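Local atomic coordinates of twin-arginine translocation pathway signal (Rhodoferax ferrireducens, PDB entry 5IM2), a protein that binds benzoate and probably serves as the extracytoplasmic solute-binding component of a TRAP transporter. Residues P170-T175 / L231-V236; T245-E250 / K314-A319. All coordinates share one frame; numbering follows the deposited sequence.

Contact 1 (P170-T175 / L231-V236); sequences PGVFHT and LPWEVV. With BEZ (benzoic acid), chain B.
The indole of Trp-233 receives two neighbours on the same face, Val-172 over its five-membered ring and the imidazole of His-174 toward its six-membered ring. Val-172 CG2 stands 3.9 Å from the centroid of the five-membered ring of Trp-233 and 27° off the normal, which qualifies as a CH-pi contact. His-174 arrives edge-on with CE1 leading, a T-shaped pair whose planes meet at 78°. The imidazole has its own neighbours: Val-236 CG2 sits over one face, 3.5 Å from His-174 CE1, while Trp-233 CZ3 and Leu-231 O lie at the edge. With Val-172 CG1 anti to the backbone N (chi1 174°), CG2 is the branch that comes closest to the indole. Beneath these groups, Val-172 and Leu-231 form an antiparallel hydrogen-bonded pair, in which Leu-231 N donates to Val-172 O at 3.0 Å. Leu-231 O accepts twice, from Val-172 N and from His-174 NE2 (3.0 Å), the two donors reaching it from opposite faces of the carbonyl plane. Where the strands separate, water 1 donates to Pro-170 O at 2.6 Å and accepts from Trp-233 N. The pairing leads straight into the ligand pocket: Pro-232 CD lies 3.7 Å from C6 of benzoate, whose carboxylate is held by Arg-192 and Tyr-118. A leucine replacing His-174 would probably leave Leu-231 O with one donor instead of two and His-248 ND1 without its mate. Because NE2 of His-174 is a donor, a neutral ring would present ND1 as an acceptor, so the hydrogen bond to His-248 ND1 is consistent with a proton held on the His-248 side.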
loop_
_atom_site.group_PDB
_atom_site.type_symbol
_atom_site.label_atom_id
_atom_site.label_comp_id
_atom_site.label_asym_id
_atom_site.label_seq_id
_atom_site.Cartn_x
_atom_site.Cartn_y
_atom_site.Cartn_z
ATOM N N PRO A 170 4.540 8.629 0.145
ATOM C CA PRO A 170 3.613 9.458 -0.644
ATOM C C PRO A 170 3.573 9.057 -2.109
ATOM O O PRO A 170 4.600 8.784 -2.736
ATOM C CB PRO A 170 4.163 10.874 -0.463
ATOM C CG PRO A 170 4.953 10.810 0.833
ATOM C CD PRO A 170 5.530 9.431 0.877
ATOM N N GLY A 171 2.360 9.024 -2.670
ATOM C CA GLY A 171 2.215 8.682 -4.074
ATOM C C GLY A 171 2.810 9.725 -5.009
ATOM O O GLY A 171 2.837 10.928 -4.723
ATOM N N VAL A 172 3.317 9.250 -6.156
ATOM C CA VAL A 172 3.956 10.092 -7.162
ATOM C C VAL A 172 3.320 9.756 -8.510
ATOM O O VAL A 172 2.886 8.624 -8.736
ATOM C CB VAL A 172 5.497 9.842 -7.166
ATOM C CG1 VAL A 172 6.212 10.564 -8.282
ATOM C CG2 VAL A 172 6.112 10.202 -5.818
ATOM N N PHE A 173 3.261 10.739 -9.406
ATOM C CA PHE A 173 2.823 10.513 -10.780
ATOM C C PHE A 173 4.018 10.208 -11.679
ATOM O O PHE A 173 4.986 10.975 -11.710
ATOM C CB PHE A 173 2.113 11.739 -11.361
ATOM C CG PHE A 173 0.827 12.105 -10.683
ATOM C CD1 PHE A 173 -0.226 11.204 -10.626
ATOM C CD2 PHE A 173 0.658 13.369 -10.147
ATOM C CE1 PHE A 173 -1.413 11.548 -10.008
ATOM C CE2 PHE A 173 -0.543 13.739 -9.566
ATOM C CZ PHE A 173 -1.577 12.828 -9.497
ATOM N N HIS A 174 3.892 9.163 -12.490
ATOM C CA HIS A 174 4.915 8.763 -13.452
ATOM C C HIS A 174 4.250 8.693 -14.813
ATOM O O HIS A 174 3.321 7.901 -15.007
ATOM C CB HIS A 174 5.514 7.413 -13.071
ATOM C CG HIS A 174 5.872 7.331 -11.622
ATOM N ND1 HIS A 174 7.086 7.764 -11.136
ATOM C CD2 HIS A 174 5.166 6.903 -10.548
ATOM C CE1 HIS A 174 7.107 7.633 -9.823
ATOM N NE2 HIS A 174 5.954 7.107 -9.437
ATOM N N THR A 175 4.697 9.533 -15.747
ATOM C CA THR A 175 4.060 9.619 -17.054
ATOM C C THR A 175 5.087 9.480 -18.166
ATOM O O THR A 175 6.260 9.808 -18.006
ATOM C CB THR A 175 3.329 10.937 -17.211
ATOM O OG1 THR A 175 4.213 11.989 -16.816
ATOM C CG2 THR A 175 2.085 10.967 -16.300
ATOM N N LEU A 231 2.369 5.654 -8.351
ATOM C CA LEU A 231 3.169 4.733 -7.543
ATOM C C LEU A 231 3.973 5.560 -6.558
ATOM O O LEU A 231 4.405 6.663 -6.907
ATOM C CB LEU A 231 4.168 3.926 -8.369
ATOM C CG LEU A 231 3.664 2.976 -9.431
ATOM C CD1 LEU A 231 4.765 2.591 -10.410
ATOM C CD2 LEU A 231 3.101 1.789 -8.713
ATOM N N PRO A 232 4.311 5.014 -5.389
ATOM C CA PRO A 232 5.373 5.639 -4.594
ATOM C C PRO A 232 6.733 5.398 -5.248
ATOM O O PRO A 232 6.904 4.498 -6.071
ATOM C CB PRO A 232 5.274 4.922 -3.250
ATOM C CG PRO A 232 4.841 3.540 -3.648
ATOM C CD PRO A 232 3.871 3.736 -4.794
ATOM N N TRP A 233 7.724 6.186 -4.814
ATOM C CA TRP A 233 9.058 6.122 -5.393
ATOM C C TRP A 233 9.716 4.772 -5.174
ATOM O O TRP A 233 10.452 4.293 -6.047
ATOM C CB TRP A 233 9.959 7.213 -4.796
ATOM C CG TRP A 233 9.955 8.521 -5.532
ATOM C CD1 TRP A 233 9.630 9.740 -5.026
ATOM C CD2 TRP A 233 10.294 8.740 -6.910
ATOM N NE1 TRP A 233 9.733 10.707 -5.995
ATOM C CE2 TRP A 233 10.136 10.121 -7.164
ATOM C CE3 TRP A 233 10.694 7.904 -7.951
ATOM C CZ2 TRP A 233 10.402 10.688 -8.410
ATOM C CZ3 TRP A 233 10.948 8.465 -9.187
ATOM C CH2 TRP A 233 10.801 9.851 -9.401
ATOM N N GLU A 234 9.472 4.141 -4.020
ATOM C CA GLU A 234 10.310 3.026 -3.613
ATOM C C GLU A 234 10.174 1.835 -4.568
ATOM O O GLU A 234 11.154 1.095 -4.769
ATOM C CB GLU A 234 9.990 2.626 -2.164
ATOM C CG GLU A 234 8.607 2.089 -1.933
ATOM C CD GLU A 234 8.439 0.588 -2.190
ATOM O OE1 GLU A 234 9.452 -0.174 -2.212
ATOM O OE2 GLU A 234 7.260 0.196 -2.374
ATOM N N VAL A 235 8.990 1.651 -5.167
ATOM C CA VAL A 235 8.715 0.458 -5.969
ATOM C C VAL A 235 9.120 0.643 -7.412
ATOM O O VAL A 235 9.215 -0.351 -8.148
ATOM C CB VAL A 235 7.222 0.083 -5.867
ATOM C CG1 VAL A 235 6.334 1.054 -6.631
ATOM C CG2 VAL A 235 7.008 -1.367 -6.306
ATOM N N VAL A 236 9.412 1.871 -7.820
ATOM C CA VAL A 236 9.548 2.179 -9.244
ATOM C C VAL A 236 10.635 1.332 -9.895
ATOM O O VAL A 236 10.391 0.771 -10.979
ATOM C CB VAL A 236 9.784 3.689 -9.417
ATOM C CG1 VAL A 236 10.484 4.056 -10.745
ATOM C CG2 VAL A 236 8.502 4.431 -9.244
HETATM C C BEZ B . 0.994 -0.508 -6.005
HETATM O O1 BEZ B . 0.757 0.702 -6.286
HETATM O O2 BEZ B . 0.263 -1.405 -6.485
HETATM C C1 BEZ B . 2.162 -0.860 -5.133
HETATM C C2 BEZ B . 2.409 -2.192 -4.813
HETATM C C3 BEZ B . 3.520 -2.499 -4.026
HETATM C C4 BEZ B . 4.337 -1.483 -3.559
HETATM C C5 BEZ B . 4.073 -0.161 -3.859
HETATM C C6 BEZ B . 2.969 0.155 -4.658
HETATM O O HOH W 1 7.144 8.279 -2.655
#

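Contact 2 (T245-E250 / K314-A319); sequences TRFHSE and KNTIYA
His-248 and Asn-315 are brought together by similar first torsions: each CG lies anti to its own carbonyl carbon, with chi1 at -48° and -69° respectively. They flank the start of a parallel strand pair at the border of the six-stranded mixed sheet in this type II periplasmic-binding-protein fold, 247-251 beside the outermost strand 316-320. Asn-315 ND2 donates to His-248 NE2 at 2.9 Å, almost in the ring plane, and the ring and amide planes differ by only 15°. The other ring nitrogen, His-248 ND1, is hydrogen-bonded to His-174 ND1. His-248 CD2 also rests 3.6 Å from Asn-315 CB, so the ring edge is supported by carbon as well as by nitrogen. The amide is fixed from outside too, ND2 by His-242 O and OD1 by His-313 ND1, just after a Schellman motif at Lys-314 ends the preceding helix. Parallel pairing follows in the backbone: His-248 N binds Thr-316 O at 2.8 Å, and His-248 O accepts from Tyr-318 N at the same distance. Before it, Arg-246 and Phe-247 both face Thr-175 on the neighbouring strand, a classic beta bulge. Side chains divide between two faces. Ile-317 shares one with His-248 and Glu-250, and its CG2 lies 3.9 Å from Glu-250 OE2, while the other oxygen, OE1, is hydrogen-bonded to Trp-233 NE1 and salt-bridged to Arg-307. On the other face, Phe-247 and Thr-316 run side by side, pointing the same way, with Phe-247 CD1 3.9 Å from Thr-316 CB. Water 2 closes this end, donating to Arg-246 O at 3.1 Å, lying 2.7 Å from Thr-316 OG1, and sitting over one face of the Phe-247 ring.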
loop_
_atom_site.group_PDB
_atom_site.type_symbol
_atom_site.label_atom_id
_atom_site.label_comp_id
_atom_site.label_asym_id
_atom_site.label_seq_id
_atom_site.Cartn_x
_atom_site.Cartn_y
_atom_site.Cartn_z
ATOM N N THR A 245 8.984 5.476 -18.335
ATOM C CA THR A 245 8.361 6.792 -18.198
ATOM C C THR A 245 9.476 7.827 -18.135
ATOM O O THR A 245 10.626 7.500 -17.843
ATOM C CB THR A 245 7.448 6.894 -16.948
ATOM O OG1 THR A 245 8.200 6.644 -15.756
ATOM C CG2 THR A 245 6.269 5.924 -17.019
ATOM N N ARG A 246 9.142 9.082 -18.453
ATOM C CA ARG A 246 10.139 10.145 -18.535
ATOM C C ARG A 246 9.923 11.259 -17.531
ATOM O O ARG A 246 10.857 12.033 -17.288
ATOM C CB ARG A 246 10.155 10.802 -19.930
ATOM C CG ARG A 246 11.019 10.137 -20.961
ATOM C CD ARG A 246 11.158 11.038 -22.194
ATOM N NE ARG A 246 9.895 11.174 -22.915
ATOM C CZ ARG A 246 9.534 10.438 -23.964
ATOM N NH1 ARG A 246 10.340 9.498 -24.446
ATOM N NH2 ARG A 246 8.357 10.642 -24.540
ATOM N N PHE A 247 8.714 11.401 -17.003
ATOM C CA PHE A 247 8.334 12.536 -16.184
ATOM C C PHE A 247 7.804 12.022 -14.855
ATOM O O PHE A 247 7.070 11.031 -14.812
ATOM C CB PHE A 247 7.277 13.387 -16.889
ATOM C CG PHE A 247 7.789 14.075 -18.102
ATOM C CD1 PHE A 247 8.433 15.292 -18.000
ATOM C CD2 PHE A 247 7.632 13.495 -19.349
ATOM C CE1 PHE A 247 8.913 15.926 -19.126
ATOM C CE2 PHE A 247 8.103 14.124 -20.477
ATOM C CZ PHE A 247 8.750 15.341 -20.367
ATOM N N HIS A 248 8.197 12.688 -13.772
ATOM C CA HIS A 248 7.762 12.308 -12.438
ATOM C C HIS A 248 7.367 13.562 -11.679
ATOM O O HIS A 248 8.155 14.510 -11.601
ATOM C CB HIS A 248 8.891 11.574 -11.723
ATOM C CG HIS A 248 9.515 10.502 -12.560
ATOM N ND1 HIS A 248 9.093 9.188 -12.527
ATOM C CD2 HIS A 248 10.494 10.555 -13.487
ATOM C CE1 HIS A 248 9.793 8.480 -13.397
ATOM N NE2 HIS A 248 10.658 9.286 -13.981
ATOM N N SER A 249 6.161 13.576 -11.131
ATOM C CA SER A 249 5.696 14.686 -10.314
ATOM C C SER A 249 5.391 14.165 -8.915
ATOM O O SER A 249 4.462 13.376 -8.729
ATOM C CB SER A 249 4.475 15.346 -10.947
ATOM O OG SER A 249 4.930 16.167 -12.001
ATOM N N GLU A 250 6.190 14.599 -7.944
ATOM C CA GLU A 250 5.942 14.354 -6.537
ATOM C C GLU A 250 5.302 15.597 -5.919
ATOM O O GLU A 250 5.189 16.646 -6.547
ATOM C CB GLU A 250 7.256 13.978 -5.829
ATOM C CG GLU A 250 8.284 15.095 -5.881
ATOM C CD GLU A 250 9.724 14.672 -5.545
ATOM O OE1 GLU A 250 10.013 13.460 -5.378
ATOM O OE2 GLU A 250 10.580 15.583 -5.458
ATOM N N LYS A 314 18.227 10.131 -16.220
ATOM C CA LYS A 314 18.027 11.408 -16.906
ATOM C C LYS A 314 16.545 11.668 -17.164
ATOM O O LYS A 314 16.135 12.051 -18.261
ATOM C CB LYS A 314 18.824 11.468 -18.216
ATOM C CG LYS A 314 20.273 11.113 -18.083
ATOM C CD LYS A 314 21.014 12.061 -17.155
ATOM C CE LYS A 314 22.359 11.467 -16.753
ATOM N NZ LYS A 314 23.122 12.334 -15.816
ATOM N N ASN A 315 15.736 11.453 -16.136
ATOM C CA ASN A 315 14.319 11.770 -16.187
ATOM C C ASN A 315 14.079 13.105 -15.498
ATOM O O ASN A 315 14.908 13.590 -14.725
ATOM C CB ASN A 315 13.487 10.669 -15.516
ATOM C CG ASN A 315 13.486 9.374 -16.300
ATOM O OD1 ASN A 315 14.120 9.276 -17.349
ATOM N ND2 ASN A 315 12.762 8.369 -15.801
ATOM N N THR A 316 12.915 13.686 -15.768
ATOM C CA THR A 316 12.549 14.989 -15.234
ATOM C C THR A 316 11.635 14.793 -14.030
ATOM O O THR A 316 10.545 14.226 -14.157
ATOM C CB THR A 316 11.867 15.840 -16.304
ATOM O OG1 THR A 316 12.722 15.926 -17.455
ATOM C CG2 THR A 316 11.585 17.247 -15.784
ATOM N N ILE A 317 12.092 15.260 -12.873
ATOM C CA ILE A 317 11.350 15.216 -11.623
ATOM C C ILE A 317 10.914 16.631 -11.295
ATOM O O ILE A 317 11.736 17.557 -11.278
ATOM C CB ILE A 317 12.199 14.661 -10.467
ATOM C CG1 ILE A 317 12.687 13.254 -10.760
ATOM C CG2 ILE A 317 11.411 14.693 -9.185
ATOM C CD1 ILE A 317 13.683 12.761 -9.716
ATOM N N TYR A 318 9.648 16.781 -10.958
ATOM C CA TYR A 318 9.069 18.047 -10.546
ATOM C C TYR A 318 8.379 17.852 -9.205
ATOM O O TYR A 318 7.759 16.811 -8.965
ATOM C CB TYR A 318 8.079 18.540 -11.595
ATOM C CG TYR A 318 7.338 19.808 -11.239
ATOM C CD1 TYR A 318 7.968 21.040 -11.300
ATOM C CD2 TYR A 318 6.002 19.775 -10.849
ATOM C CE1 TYR A 318 7.294 22.202 -10.983
ATOM C CE2 TYR A 318 5.315 20.935 -10.527
ATOM C CZ TYR A 318 5.966 22.147 -10.592
ATOM O OH TYR A 318 5.298 23.316 -10.288
ATOM N N ALA A 319 8.498 18.848 -8.331
ATOM C CA ALA A 319 7.815 18.838 -7.048
ATOM C C ALA A 319 6.693 19.864 -7.086
ATOM O O ALA A 319 6.942 21.064 -7.250
ATOM C CB ALA A 319 8.764 19.140 -5.895
HETATM O O HOH W 2 11.947 14.119 -19.296
#

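In the fold
From the N terminus, contact 1 closes first: strand 171-175 meets strand 228-232 after 55 intervening residues that include strands 190-193 and 208-211 of the same sheet. Only after it closes does contact 2 open, beyond helix 241-244, and it closes at 314-319 after 63 residues, mostly helical, that include strand 262-267 of the other sheet. The two loops are therefore in series, neither nested nor crossed. Strands 171-175 and 247-251 are neighbours, so the contacts join edge strand 316-320 through the sheet to the ligand-lining strand 228-232. Their centres are 10 Å apart, and at the seam Val-172 CG1 packs 3.3 Å from Ser-249 O.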